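Local coordinates for protein possible prolidase (Bifidobacterium longum NCC2705, PDB 2P9B) that is a putative prolidase of the amidohydrolase family, probably hydrolysing carbon–nitrogen bonds, at residues I202-G208 with V243-S249; G298-T302 with S319-V323; A401-N407 with P420-A426. All blocks are in the same frame, centred on the assembly; numbering follows the deposited sequence.

Interactions 1 and 2 form one neighbourhood of the TIM-barrel-type amidohydrolase domain, whereas interaction 3 lies across the chain's centre from both. The parallel strands of interaction 1 bring the K203 side chain up against the H77/H79/D345 cluster, whose donor atoms face a vacant point, possibly an empty metal site, as expected in this family. The helix pair of interaction 2 is centred about 17 Å from the centre of interaction 1 and touches it directly, Q248 CB lying 3.6 Å from V322 CG1. The antiparallel pair of interaction 3 has its centre 32 Å from that of interaction 1 and 33 Å from that of interaction 2, with nearest atoms about 20 Å away in each case.

Interaction 1 (I202-G208 with V243-S249); sequences IKIAATG and VGAHAQS
Two adjacent parallel strands of the TIM-barrel-type amidohydrolase fold, 202-205 and 243-247, pair here in the buried interior, their axes 4.6 Å apart and inclined at 24°. I202 faces V243, K203 G244, I204 A245 and A205 H246, with CA-CA spacings of 4.6-5.0 Å. The hydrogen bonds run G244 N to I202 O (2.9 Å), I204 N to G244 O (2.8 Å), H246 N to I204 O (2.9 Å) and A206 N to H246 O (3.0 Å). Beyond the strands, Q248 N donates to T207 OG1 (3.1 Å; T207 chi1 p). I204 CD1 (chi1 m, chi2 t) meets V243 CG1 at 3.5 Å. On the other face, K203 (chi1 t, chi2 p) brings NZ to 3.1 Å from H246 CB; K203 and H246 on successive strands suit an amidohydrolase metal centre, though no metal is bound. NZ forms a salt bridge with E265. Strand 263-264 continues the sheet beside 243-247, while helices 226-238 and 250-259 pack against the face carrying I204 and A245.

Interaction 2 (G298-T302 with S319-V323); sequences GLPLT and SKNVV
In this helix-helix contact of the amidohydrolase fold, helix 295-303 lies against the longer helix 313-335, with the two running in roughly antiparallel directions. The axes of the short segments 298-302 and 319-323 approach to 9.1 Å, at 142° between their N-to-C directions. G298 and V323 (CA-CA 5.6 Å) mark one end of the contact, T302 and K320 (5.9 Å) the other. P300 has no amide proton, and the first helix is kinked where the nitrogens of P300 and L301 lack a bond to the preceding turn; T302 N reaches L299 O at 3.0 Å, whereas L301 N to G298 O (3.2 Å) is weak. The second helix is regular, with V323 N to S319 O at 2.8 Å.

Side chains meet by van der Waals packing, without a hydrogen bond between the segments. V323, with chi1 t, is the main projection: its CG1 lies 3.7 Å from L299 CD2, and its CG2 sits 3.3 Å from G298 O, a close approach that a side chain at G298 would obstruct. L299 (chi1 m, chi2 t) starts out away from the partner, but its end returns to it, while also meeting L362 and Y366 of helix 356-367. L301, also m and t, places CD1 3.8 Å from S319 OG, a hydroxyl (chi1 m) bonded to Q315 O in the preceding turn. K320, chi1 m, sets CG 4.1 Å from T302 CG2; the rest of the chain extends with chi2 and chi3 t before chi4 turns to m. T302 adopts chi1 p, and its CG2 lies 3.8 Å from K320 CA and 3.7 Å from V323 CG2.

Interaction 3 (A401-N407 with P420-A426); sequences ADLLVLN and PALVIAA
A classic beta bulge interrupts this antiparallel pair: A421 and L422 both face V405, whose O accepts from A421 N at 2.7 Å and from L422 N at 3.2 Å. Past the bulge, strands 403-406 and 422-425 run regularly, with axes 4.9 Å apart at 174°. V405 with L422 and L403 with I424 are hydrogen-bonded pairs, through V405 N to L422 O (2.8 Å), L403 N to I424 O (2.9 Å) and I424 N to L403 O (2.9 Å); L404 and V423 form the non-hydrogen-bonded pair between them. At the far end D402, chi1 m, uses OD1 to accept from A426 N (2.8 Å), where A426 takes a left-handed helical backbone conformation (47/44), and its OD2 forms a salt bridge with R158. L403 CD1 lies 3.9 Å from I424 CD1 on one face; on the other, L404 (chi1 t, chi2 p) sets CD1 3.6 Å from P420 CB and 4.1 Å from V423 CG2. V405 and I424 touch L16 and F14 of strand 14-17, consistent with the small beta-sandwich that accompanies the amidohydrolase barrel, while strand 68-78 pairs with the other edge of 403-406 and strand 428-429 with 422-425.

Interaction 1 (I202-G208 with V243-S249)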
loop_
_atom_site.group_PDB
_atom_site.type_symbol
_atom_site.label_atom_id
_atom_site.label_comp_id
_atom_site.label_asym_id
_atom_site.label_seq_id
_atom_site.Cartn_x
_atom_site.Cartn_y
_atom_site.Cartn_z
ATOM N N ILE A 202 -5.788 -0.921 11.524
ATOM C CA ILE A 202 -6.637 -2.053 11.896
ATOM C C ILE A 202 -7.109 -2.741 10.622
ATOM O O ILE A 202 -7.413 -2.074 9.630
ATOM C CB ILE A 202 -7.886 -1.603 12.695
ATOM C CG1 ILE A 202 -7.478 -1.097 14.082
ATOM C CG2 ILE A 202 -8.858 -2.770 12.841
ATOM C CD1 ILE A 202 -6.894 -2.171 14.991
ATOM N N LYS A 203 -7.157 -4.069 10.650
ATOM C CA LYS A 203 -7.622 -4.851 9.510
ATOM C C LYS A 203 -8.741 -5.794 9.952
ATOM O O LYS A 203 -8.587 -6.542 10.920
ATOM C CB LYS A 203 -6.479 -5.681 8.917
ATOM C CG LYS A 203 -6.916 -6.668 7.841
ATOM C CD LYS A 203 -7.557 -5.950 6.659
ATOM C CE LYS A 203 -7.685 -6.886 5.466
ATOM N NZ LYS A 203 -7.947 -6.129 4.215
ATOM N N ILE A 204 -9.863 -5.735 9.242
ATOM C CA ILE A 204 -11.015 -6.586 9.524
ATOM C C ILE A 204 -11.290 -7.430 8.283
ATOM O O ILE A 204 -11.153 -6.943 7.160
ATOM C CB ILE A 204 -12.302 -5.755 9.780
ATOM C CG1 ILE A 204 -12.084 -4.749 10.910
ATOM C CG2 ILE A 204 -13.457 -6.681 10.135
ATOM C CD1 ILE A 204 -13.220 -3.742 11.037
ATOM N N ALA A 205 -11.663 -8.690 8.482
ATOM C CA ALA A 205 -12.020 -9.558 7.368
ATOM C C ALA A 205 -13.551 -9.530 7.356
ATOM O O ALA A 205 -14.196 -10.193 8.166
ATOM C CB ALA A 205 -11.510 -10.977 7.607
ATOM N N ALA A 206 -14.129 -8.735 6.464
ATOM C CA ALA A 206 -15.586 -8.625 6.381
ATOM C C ALA A 206 -16.186 -9.832 5.681
ATOM O O ALA A 206 -17.330 -10.210 5.936
ATOM C CB ALA A 206 -15.971 -7.356 5.627
ATOM N N THR A 207 -15.396 -10.436 4.801
ATOM C CA THR A 207 -15.828 -11.588 4.025
ATOM C C THR A 207 -14.703 -12.612 3.922
ATOM O O THR A 207 -13.632 -12.432 4.504
ATOM C CB THR A 207 -16.180 -11.160 2.595
ATOM O OG1 THR A 207 -14.998 -10.662 1.958
ATOM C CG2 THR A 207 -17.228 -10.061 2.606
ATOM N N GLY A 208 -14.959 -13.681 3.169
ATOM C CA GLY A 208 -13.952 -14.702 2.951
ATOM C C GLY A 208 -13.001 -14.178 1.891
ATOM O O GLY A 208 -13.140 -13.033 1.462
ATOM N N VAL A 243 -9.116 2.163 9.641
ATOM C CA VAL A 243 -9.554 0.781 9.545
ATOM C C VAL A 243 -9.745 0.331 8.103
ATOM O O VAL A 243 -10.325 1.046 7.291
ATOM C CB VAL A 243 -10.888 0.599 10.298
ATOM C CG1 VAL A 243 -11.375 -0.837 10.181
ATOM C CG2 VAL A 243 -10.711 0.998 11.756
ATOM N N GLY A 244 -9.241 -0.861 7.803
ATOM C CA GLY A 244 -9.381 -1.428 6.480
ATOM C C GLY A 244 -10.172 -2.709 6.609
ATOM O O GLY A 244 -10.068 -3.417 7.615
ATOM N N ALA A 245 -10.989 -3.006 5.608
ATOM C CA ALA A 245 -11.778 -4.221 5.642
ATOM C C ALA A 245 -11.617 -4.929 4.316
ATOM O O ALA A 245 -11.731 -4.323 3.257
ATOM C CB ALA A 245 -13.243 -3.898 5.885
ATOM N N HIS A 246 -11.321 -6.212 4.388
ATOM C CA HIS A 246 -11.172 -7.005 3.192
ATOM C C HIS A 246 -12.582 -7.508 2.876
ATOM O O HIS A 246 -13.242 -8.116 3.717
ATOM C CB HIS A 246 -10.158 -8.121 3.473
ATOM C CG HIS A 246 -10.663 -9.502 3.226
ATOM N ND1 HIS A 246 -10.898 -9.994 1.961
ATOM C CD2 HIS A 246 -10.916 -10.520 4.082
ATOM C CE1 HIS A 246 -11.269 -11.260 2.048
ATOM N NE2 HIS A 246 -11.289 -11.604 3.323
ATOM N N ALA A 247 -13.061 -7.193 1.676
ATOM C CA ALA A 247 -14.398 -7.599 1.258
ATOM C C ALA A 247 -14.393 -7.847 -0.243
ATOM O O ALA A 247 -13.925 -7.006 -1.009
ATOM C CB ALA A 247 -15.402 -6.512 1.609
ATOM N N GLN A 248 -14.903 -9.004 -0.654
ATOM C CA GLN A 248 -14.955 -9.353 -2.071
ATOM C C GLN A 248 -16.375 -9.595 -2.588
ATOM O O GLN A 248 -16.587 -10.358 -3.531
ATOM C CB GLN A 248 -14.066 -10.577 -2.363
ATOM C CG GLN A 248 -14.045 -11.678 -1.297
ATOM C CD GLN A 248 -15.360 -12.437 -1.168
ATOM O OE1 GLN A 248 -15.429 -13.644 -1.432
ATOM N NE2 GLN A 248 -16.401 -11.740 -0.750
ATOM N N SER A 249 -17.341 -8.923 -1.971
ATOM C CA SER A 249 -18.737 -9.048 -2.370
ATOM C C SER A 249 -19.447 -7.741 -2.062
ATOM O O SER A 249 -19.093 -7.043 -1.117
ATOM C CB SER A 249 -19.420 -10.179 -1.601
ATOM O OG SER A 249 -19.583 -9.837 -0.231
#

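Interaction 2 (G298-T302 with S319-V323)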
loop_
_atom_site.group_PDB
_atom_site.type_symbol
_atom_site.label_atom_id
_atom_site.label_comp_id
_atom_site.label_asym_id
_atom_site.label_seq_id
_atom_site.Cartn_x
_atom_site.Cartn_y
_atom_site.Cartn_z
ATOM N N GLY A 298 -5.497 -10.915 -6.828
ATOM C CA GLY A 298 -6.517 -11.762 -7.418
ATOM C C GLY A 298 -6.223 -12.336 -8.790
ATOM O O GLY A 298 -6.507 -13.509 -9.051
ATOM N N LEU A 299 -5.644 -11.522 -9.664
ATOM C CA LEU A 299 -5.357 -11.949 -11.028
ATOM C C LEU A 299 -4.524 -13.214 -11.211
ATOM O O LEU A 299 -4.789 -13.994 -12.122
ATOM C CB LEU A 299 -4.735 -10.798 -11.817
ATOM C CG LEU A 299 -5.745 -9.722 -12.223
ATOM C CD1 LEU A 299 -5.023 -8.520 -12.816
ATOM C CD2 LEU A 299 -6.728 -10.315 -13.233
ATOM N N PRO A 300 -3.497 -13.427 -10.371
ATOM C CA PRO A 300 -2.688 -14.639 -10.533
ATOM C C PRO A 300 -3.520 -15.920 -10.492
ATOM O O PRO A 300 -3.270 -16.860 -11.246
ATOM C CB PRO A 300 -1.710 -14.556 -9.365
ATOM C CG PRO A 300 -1.511 -13.078 -9.215
ATOM C CD PRO A 300 -2.918 -12.543 -9.342
ATOM N N LEU A 301 -4.514 -15.945 -9.611
ATOM C CA LEU A 301 -5.370 -17.115 -9.458
ATOM C C LEU A 301 -6.222 -17.417 -10.684
ATOM O O LEU A 301 -6.646 -18.555 -10.876
ATOM C CB LEU A 301 -6.279 -16.939 -8.243
ATOM C CG LEU A 301 -5.557 -16.801 -6.902
ATOM C CD1 LEU A 301 -6.566 -16.486 -5.815
ATOM C CD2 LEU A 301 -4.798 -18.084 -6.586
ATOM N N THR A 302 -6.479 -16.406 -11.509
ATOM C CA THR A 302 -7.299 -16.603 -12.702
ATOM C C THR A 302 -6.490 -16.674 -13.995
ATOM O O THR A 302 -6.978 -17.181 -15.005
ATOM C CB THR A 302 -8.351 -15.476 -12.858
ATOM O OG1 THR A 302 -7.689 -14.224 -13.085
ATOM C CG2 THR A 302 -9.212 -15.375 -11.608
ATOM N N SER A 319 -12.745 -17.640 -7.671
ATOM C CA SER A 319 -11.748 -16.629 -7.983
ATOM C C SER A 319 -12.122 -15.806 -9.212
ATOM O O SER A 319 -12.000 -14.581 -9.205
ATOM C CB SER A 319 -10.384 -17.293 -8.193
ATOM O OG SER A 319 -9.938 -17.909 -6.999
ATOM N N LYS A 320 -12.582 -16.474 -10.268
ATOM C CA LYS A 320 -12.975 -15.768 -11.480
ATOM C C LYS A 320 -14.113 -14.794 -11.184
ATOM O O LYS A 320 -14.106 -13.664 -11.665
ATOM C CB LYS A 320 -13.409 -16.757 -12.577
ATOM C CG LYS A 320 -12.300 -17.676 -13.081
ATOM C CD LYS A 320 -12.813 -18.619 -14.169
ATOM C CE LYS A 320 -11.702 -19.512 -14.707
ATOM N NZ LYS A 320 -10.588 -18.715 -15.296
ATOM N N ASN A 321 -15.086 -15.218 -10.380
ATOM C CA ASN A 321 -16.205 -14.333 -10.067
ATOM C C ASN A 321 -15.763 -13.148 -9.211
ATOM O O ASN A 321 -16.172 -12.017 -9.452
ATOM C CB ASN A 321 -17.331 -15.101 -9.371
ATOM C CG ASN A 321 -17.885 -16.221 -10.237
ATOM O OD1 ASN A 321 -17.749 -16.199 -11.461
ATOM N ND2 ASN A 321 -18.522 -17.195 -9.608
ATOM N N VAL A 322 -14.923 -13.406 -8.218
ATOM C CA VAL A 322 -14.432 -12.336 -7.355
ATOM C C VAL A 322 -13.523 -11.360 -8.102
ATOM O O VAL A 322 -13.657 -10.145 -7.954
ATOM C CB VAL A 322 -13.651 -12.902 -6.152
ATOM C CG1 VAL A 322 -12.809 -11.795 -5.497
ATOM C CG2 VAL A 322 -14.618 -13.493 -5.143
ATOM N N VAL A 323 -12.586 -11.891 -8.886
ATOM C CA VAL A 323 -11.658 -11.044 -9.629
ATOM C C VAL A 323 -12.387 -10.184 -10.654
ATOM O O VAL A 323 -11.993 -9.048 -10.910
ATOM C CB VAL A 323 -10.569 -11.885 -10.338
ATOM C CG1 VAL A 323 -9.703 -10.990 -11.218
ATOM C CG2 VAL A 323 -9.696 -12.569 -9.296
#

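Interaction 3 (A401-N407 with P420-A426)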
loop_
_atom_site.group_PDB
_atom_site.type_symbol
_atom_site.label_atom_id
_atom_site.label_comp_id
_atom_site.label_asym_id
_atom_site.label_seq_id
_atom_site.Cartn_x
_atom_site.Cartn_y
_atom_site.Cartn_z
ATOM N N ALA A 401 12.097 13.268 3.225
ATOM C CA ALA A 401 12.838 13.006 2.001
ATOM C C ALA A 401 12.731 11.538 1.581
ATOM O O ALA A 401 13.694 10.783 1.684
ATOM C CB ALA A 401 14.304 13.407 2.176
ATOM N N ASP A 402 11.548 11.145 1.115
ATOM C CA ASP A 402 11.316 9.784 0.644
ATOM C C ASP A 402 11.416 9.889 -0.871
ATOM O O ASP A 402 10.449 10.271 -1.546
ATOM C CB ASP A 402 9.917 9.302 1.056
ATOM C CG ASP A 402 9.810 9.014 2.555
ATOM O OD1 ASP A 402 10.716 8.345 3.098
ATOM O OD2 ASP A 402 8.815 9.443 3.181
ATOM N N LEU A 403 12.593 9.568 -1.405
ATOM C CA LEU A 403 12.829 9.690 -2.842
ATOM C C LEU A 403 13.113 8.378 -3.539
ATOM O O LEU A 403 13.794 7.508 -3.004
ATOM C CB LEU A 403 14.018 10.620 -3.100
ATOM C CG LEU A 403 14.208 11.850 -2.208
ATOM C CD1 LEU A 403 15.384 12.679 -2.735
ATOM C CD2 LEU A 403 12.953 12.682 -2.178
ATOM N N LEU A 404 12.596 8.250 -4.752
ATOM C CA LEU A 404 12.834 7.057 -5.542
ATOM C C LEU A 404 13.496 7.530 -6.831
ATOM O O LEU A 404 12.895 8.264 -7.622
ATOM C CB LEU A 404 11.520 6.335 -5.840
ATOM C CG LEU A 404 11.591 5.190 -6.857
ATOM C CD1 LEU A 404 12.643 4.169 -6.439
ATOM C CD2 LEU A 404 10.210 4.542 -6.970
ATOM N N VAL A 405 14.748 7.131 -7.016
ATOM C CA VAL A 405 15.509 7.520 -8.201
ATOM C C VAL A 405 15.470 6.388 -9.221
ATOM O O VAL A 405 15.805 5.244 -8.907
ATOM C CB VAL A 405 16.966 7.847 -7.825
ATOM C CG1 VAL A 405 17.703 8.409 -9.031
ATOM C CG2 VAL A 405 16.985 8.852 -6.670
ATOM N N LEU A 406 15.060 6.728 -10.438
ATOM C CA LEU A 406 14.921 5.764 -11.527
ATOM C C LEU A 406 15.856 6.040 -12.703
ATOM O O LEU A 406 16.329 7.157 -12.884
ATOM C CB LEU A 406 13.474 5.769 -12.021
ATOM C CG LEU A 406 12.423 5.611 -10.916
ATOM C CD1 LEU A 406 11.012 5.775 -11.493
ATOM C CD2 LEU A 406 12.580 4.253 -10.258
ATOM N N ASN A 407 16.091 5.013 -13.513
ATOM C CA ASN A 407 16.969 5.137 -14.672
ATOM C C ASN A 407 16.214 5.547 -15.933
ATOM O O ASN A 407 16.824 5.867 -16.955
ATOM C CB ASN A 407 17.707 3.815 -14.902
ATOM C CG ASN A 407 18.775 3.558 -13.857
ATOM O OD1 ASN A 407 18.936 2.436 -13.378
ATOM N ND2 ASN A 407 19.521 4.595 -13.506
ATOM N N PRO A 420 14.929 0.160 -9.391
ATOM C CA PRO A 420 15.332 1.497 -8.946
ATOM C C PRO A 420 16.840 1.727 -9.023
ATOM O O PRO A 420 17.633 0.788 -8.912
ATOM C CB PRO A 420 14.832 1.549 -7.499
ATOM C CG PRO A 420 13.687 0.580 -7.485
ATOM C CD PRO A 420 14.224 -0.559 -8.318
ATOM N N ALA A 421 17.228 2.983 -9.218
ATOM C CA ALA A 421 18.636 3.350 -9.267
ATOM C C ALA A 421 19.096 3.583 -7.830
ATOM O O ALA A 421 20.215 3.230 -7.447
ATOM C CB ALA A 421 18.818 4.620 -10.088
ATOM N N LEU A 422 18.215 4.180 -7.034
ATOM C CA LEU A 422 18.514 4.463 -5.634
ATOM C C LEU A 422 17.230 4.794 -4.893
ATOM O O LEU A 422 16.332 5.424 -5.449
ATOM C CB LEU A 422 19.478 5.654 -5.525
ATOM C CG LEU A 422 19.842 6.184 -4.132
ATOM C CD1 LEU A 422 20.619 5.130 -3.355
ATOM C CD2 LEU A 422 20.682 7.452 -4.267
ATOM N N VAL A 423 17.149 4.360 -3.642
ATOM C CA VAL A 423 15.984 4.634 -2.810
ATOM C C VAL A 423 16.467 5.398 -1.582
ATOM O O VAL A 423 17.483 5.047 -0.993
ATOM C CB VAL A 423 15.307 3.340 -2.333
ATOM C CG1 VAL A 423 14.022 3.673 -1.569
ATOM C CG2 VAL A 423 15.004 2.456 -3.521
ATOM N N ILE A 424 15.747 6.444 -1.211
ATOM C CA ILE A 424 16.109 7.237 -0.047
ATOM C C ILE A 424 14.883 7.251 0.850
ATOM O O ILE A 424 13.790 7.604 0.407
ATOM C CB ILE A 424 16.495 8.678 -0.458
ATOM C CG1 ILE A 424 17.659 8.619 -1.449
ATOM C CG2 ILE A 424 16.860 9.502 0.776
ATOM C CD1 ILE A 424 18.115 9.957 -1.974
ATOM N N ALA A 425 15.063 6.842 2.104
ATOM C CA ALA A 425 13.959 6.795 3.057
ATOM C C ALA A 425 14.181 7.822 4.155
ATOM O O ALA A 425 15.147 7.735 4.908
ATOM C CB ALA A 425 13.851 5.397 3.663
ATOM N N ALA A 426 13.277 8.791 4.247
ATOM C CA ALA A 426 13.395 9.839 5.256
ATOM C C ALA A 426 14.815 10.406 5.303
ATOM O O ALA A 426 15.382 10.608 6.379
ATOM C CB ALA A 426 12.997 9.298 6.620
#